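PDB 6B1Z: glutamate--tRNA ligase from Elizabethkingia anophelis, which probably catalyses the ATP-dependent attachment of glutamate to its cognate tRNA, as a class I aminoacyl-tRNA synthetase. Local coordinates for residues V29-Y34 against I308-L314. Sequence-based numbering, arbitrary orientation.
Sequences VRTALY and INMVAML
Two helices cross almost at right angles in a buried contact: residues 29-34, within helix 26-41, and residues 308-314, helical to Ala312 and then leaving the helix (Leu314 phi/psi -80/75°); the short axes of 29-34 and 308-312 approach to 9.8 Å, crossing at -89°. The backbones come nearest at Arg30 and Val311, CA atoms 5.9 Å apart, and Val311 lays CG1 3.6 Å from Arg30 CA. Val29 CG1 meets Ile308 CD1 at 3.9 Å, while Leu33 places CD1 3.7 Å from Ile308 CG1 and CD2 3.5 Å from Ala312 CB. Ile73 of helix 62-73 touches both Val29 and Ile308. Helix 26-41 starts within the HLGG sequence, the HIGH signature of class I synthetases, which residues 29-34 follow directly; the contact packs this early helix of the nucleotide-binding fold against one late in the catalytic-domain sequence. The polar bonds gather at the C-terminal end of helix 304-312 and the turn after it, where Leu314 N closes onto Val311 O at 3.1 Å. Tyr34, chi1 m, donates from OH to Ala312 O at 2.7 Å, the acceptor lying near the ring plane. Arg30, t at chi1 and chi2 and p at chi3, reaches past the helix end so that NH1 donates to Leu314 O at 2.9 Å; its NH2 is satisfied by Ser257 O. Asn309 faces away, its amide bonded to Tyr358, Glu323 and Val325.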
ATOM      1  N   VAL A  29       1.039  -0.248   4.670  1.00 16.24           N
ATOM      2  CA  VAL A  29       2.112  -0.988   4.012  1.00 16.12           C
ATOM      3  C   VAL A  29       3.456  -0.356   4.322  1.00 13.47           C
ATOM      4  O   VAL A  29       4.435  -1.059   4.608  1.00 14.96           O
ATOM      5  CB  VAL A  29       1.867  -1.035   2.495  1.00 16.43           C
ATOM      6  CG1 VAL A  29       3.069  -1.678   1.773  1.00 17.78           C
ATOM      7  CG2 VAL A  29       0.574  -1.792   2.198  1.00 18.62           C
ATOM      8  N   ARG A  30       3.522   0.980   4.266  1.00 15.16           N
ATOM      9  CA  ARG A  30       4.787   1.667   4.545  1.00 13.13           C
ATOM     10  C   ARG A  30       5.236   1.449   5.979  1.00 15.55           C
ATOM     11  O   ARG A  30       6.429   1.216   6.230  1.00 14.96           O
ATOM     12  CB  ARG A  30       4.692   3.160   4.245  1.00 14.26           C
ATOM     13  CG  ARG A  30       6.075   3.854   4.327  1.00 18.26           C
ATOM     14  CD  ARG A  30       6.020   5.354   4.188  1.00 17.74           C
ATOM     15  NE  ARG A  30       5.145   5.945   5.194  1.00 18.97           N
ATOM     16  CZ  ARG A  30       4.801   7.226   5.221  1.00 16.02           C
ATOM     17  NH1 ARG A  30       5.296   8.089   4.335  1.00 16.84           N
ATOM     18  NH2 ARG A  30       3.961   7.638   6.157  1.00 19.71           N
ATOM     19  N   THR A  31       4.308   1.532   6.934  1.00 14.22           N
ATOM     20  CA  THR A  31       4.667   1.283   8.326  1.00 13.80           C
ATOM     21  C   THR A  31       5.212  -0.125   8.506  1.00 15.67           C
ATOM     22  O   THR A  31       6.267  -0.326   9.129  1.00 15.20           O
ATOM     23  CB  THR A  31       3.461   1.525   9.227  1.00 13.35           C
ATOM     24  OG1 THR A  31       3.150   2.924   9.203  1.00 16.16           O
ATOM     25  CG2 THR A  31       3.797   1.090  10.668  1.00 16.83           C
ATOM     26  N   ALA A  32       4.512  -1.124   7.951  1.00 15.52           N
ATOM     27  CA  ALA A  32       5.001  -2.495   8.019  1.00 13.96           C
ATOM     28  C   ALA A  32       6.385  -2.627   7.390  1.00 15.74           C
ATOM     29  O   ALA A  32       7.257  -3.301   7.947  1.00 15.35           O
ATOM     30  CB  ALA A  32       4.012  -3.445   7.324  1.00 15.06           C
ATOM     31  N   LEU A  33       6.605  -1.984   6.236  1.00 14.03           N
ATOM     32  CA  LEU A  33       7.903  -2.057   5.574  1.00 12.33           C
ATOM     33  C   LEU A  33       9.001  -1.471   6.443  1.00 16.35           C
ATOM     34  O   LEU A  33      10.072  -2.074   6.591  1.00 17.91           O
ATOM     35  CB  LEU A  33       7.848  -1.340   4.224  1.00 15.79           C
ATOM     36  CG  LEU A  33       9.195  -1.209   3.511  1.00 20.02           C
ATOM     37  CD1 LEU A  33       9.765  -2.567   3.082  1.00 18.34           C
ATOM     38  CD2 LEU A  33       9.058  -0.295   2.319  1.00 20.89           C
ATOM     39  N   TYR A  34       8.760  -0.288   7.019  1.00 16.12           N
ATOM     40  CA  TYR A  34       9.800   0.322   7.845  1.00 14.24           C
ATOM     41  C   TYR A  34      10.054  -0.495   9.115  1.00 16.87           C
ATOM     42  O   TYR A  34      11.206  -0.581   9.566  1.00 18.41           O
ATOM     43  CB  TYR A  34       9.442   1.783   8.159  1.00 15.30           C
ATOM     44  CG  TYR A  34       9.544   2.756   6.982  1.00 15.83           C
ATOM     45  CD1 TYR A  34      10.042   2.364   5.730  1.00 15.45           C
ATOM     46  CD2 TYR A  34       9.139   4.074   7.126  1.00 17.97           C
ATOM     47  CE1 TYR A  34      10.118   3.272   4.671  1.00 16.90           C
ATOM     48  CE2 TYR A  34       9.222   4.986   6.074  1.00 20.20           C
ATOM     49  CZ  TYR A  34       9.705   4.582   4.854  1.00 17.54           C
ATOM     50  OH  TYR A  34       9.782   5.497   3.841  1.00 19.21           O
ATOM     51  N   ILE A 308       6.999  -2.289  -3.641  1.00 17.65           N
ATOM     52  CA  ILE A 308       7.582  -2.001  -2.333  1.00 16.86           C
ATOM     53  C   ILE A 308       8.766  -1.037  -2.453  1.00 15.84           C
ATOM     54  O   ILE A 308       9.010  -0.237  -1.539  1.00 16.54           O
ATOM     55  CB  ILE A 308       7.923  -3.319  -1.607  1.00 17.29           C
ATOM     56  CG1 ILE A 308       8.004  -3.063  -0.096  1.00 20.98           C
ATOM     57  CG2 ILE A 308       9.189  -3.970  -2.190  1.00 17.03           C
ATOM     58  CD1 ILE A 308       6.675  -2.574   0.504  1.00 21.21           C
ATOM     59  N   ASN A 309       9.473  -1.035  -3.592  1.00 16.04           N
ATOM     60  CA  ASN A 309      10.487  -0.012  -3.841  1.00 15.57           C
ATOM     61  C   ASN A 309       9.845   1.380  -3.850  1.00 14.88           C
ATOM     62  O   ASN A 309      10.381   2.334  -3.261  1.00 16.49           O
ATOM     63  CB  ASN A 309      11.193  -0.339  -5.178  1.00 17.06           C
ATOM     64  CG  ASN A 309      12.553   0.365  -5.369  1.00 16.30           C
ATOM     65  OD1 ASN A 309      13.338  -0.044  -6.229  1.00 17.95           O
ATOM     66  ND2 ASN A 309      12.811   1.444  -4.629  1.00 19.35           N
ATOM     67  N   MET A 310       8.691   1.506  -4.507  1.00 14.96           N
ATOM     68  CA  MET A 310       7.987   2.786  -4.551  1.00 14.11           C
ATOM     69  C   MET A 310       7.554   3.222  -3.151  1.00 16.11           C
ATOM     70  O   MET A 310       7.753   4.379  -2.749  1.00 16.25           O
ATOM     71  CB  MET A 310       6.784   2.657  -5.490  1.00 15.72           C
ATOM     72  CG  MET A 310       5.902   3.911  -5.587  1.00 15.91           C
ATOM     73  SD  MET A 310       4.670   4.049  -4.266  1.00 17.83           S
ATOM     74  CE  MET A 310       3.557   2.727  -4.687  1.00 17.59           C
ATOM     75  N   VAL A 311       6.980   2.292  -2.384  1.00 15.21           N
ATOM     76  CA  VAL A 311       6.482   2.644  -1.054  1.00 13.93           C
ATOM     77  C   VAL A 311       7.622   3.082  -0.148  1.00 14.18           C
ATOM     78  O   VAL A 311       7.494   4.054   0.611  1.00 15.56           O
ATOM     79  CB  VAL A 311       5.696   1.458  -0.459  1.00 15.51           C
ATOM     80  CG1 VAL A 311       5.330   1.750   1.013  1.00 20.32           C
ATOM     81  CG2 VAL A 311       4.408   1.219  -1.261  1.00 17.35           C
ATOM     82  N   ALA A 312       8.767   2.396  -0.229  1.00 15.94           N
ATOM     83  CA  ALA A 312       9.911   2.739   0.611  1.00 14.86           C
ATOM     84  C   ALA A 312      10.348   4.178   0.420  1.00 14.73           C
ATOM     85  O   ALA A 312      10.766   4.838   1.375  1.00 17.81           O
ATOM     86  CB  ALA A 312      11.084   1.804   0.297  1.00 15.98           C
ATOM     87  N   MET A 313      10.269   4.681  -0.809  1.00 16.96           N
ATOM     88  CA  MET A 313      10.788   6.001  -1.109  1.00 20.26           C
ATOM     89  C   MET A 313       9.804   7.117  -0.783  1.00 19.65           C
ATOM     90  O   MET A 313      10.099   8.279  -1.081  1.00 21.33           O
ATOM     91  CB  MET A 313      11.216   6.056  -2.582  1.00 23.23           C
ATOM     92  CG  MET A 313      12.314   5.041  -2.914  1.00 27.88           C
ATOM     93  SD  MET A 313      13.698   5.077  -1.734  1.00 34.20           S
ATOM     94  CE  MET A 313      14.714   3.751  -2.385  1.00 42.00           C
ATOM     95  N   LEU A 314       8.654   6.795  -0.180  1.00 19.83           N
ATOM     96  CA  LEU A 314       7.718   7.816   0.308  1.00 20.15           C
ATOM     97  C   LEU A 314       8.221   8.342   1.651  1.00 21.43           C
ATOM     98  O   LEU A 314       7.686   8.058   2.729  1.00 20.80           O
ATOM     99  CB  LEU A 314       6.305   7.245   0.406  1.00 20.32           C
ATOM    100  CG  LEU A 314       5.656   6.861  -0.929  1.00 23.49           C
ATOM    101  CD1 LEU A 314       4.331   6.162  -0.692  1.00 23.42           C
ATOM    102  CD2 LEU A 314       5.462   8.092  -1.818  1.00 24.97           C
TER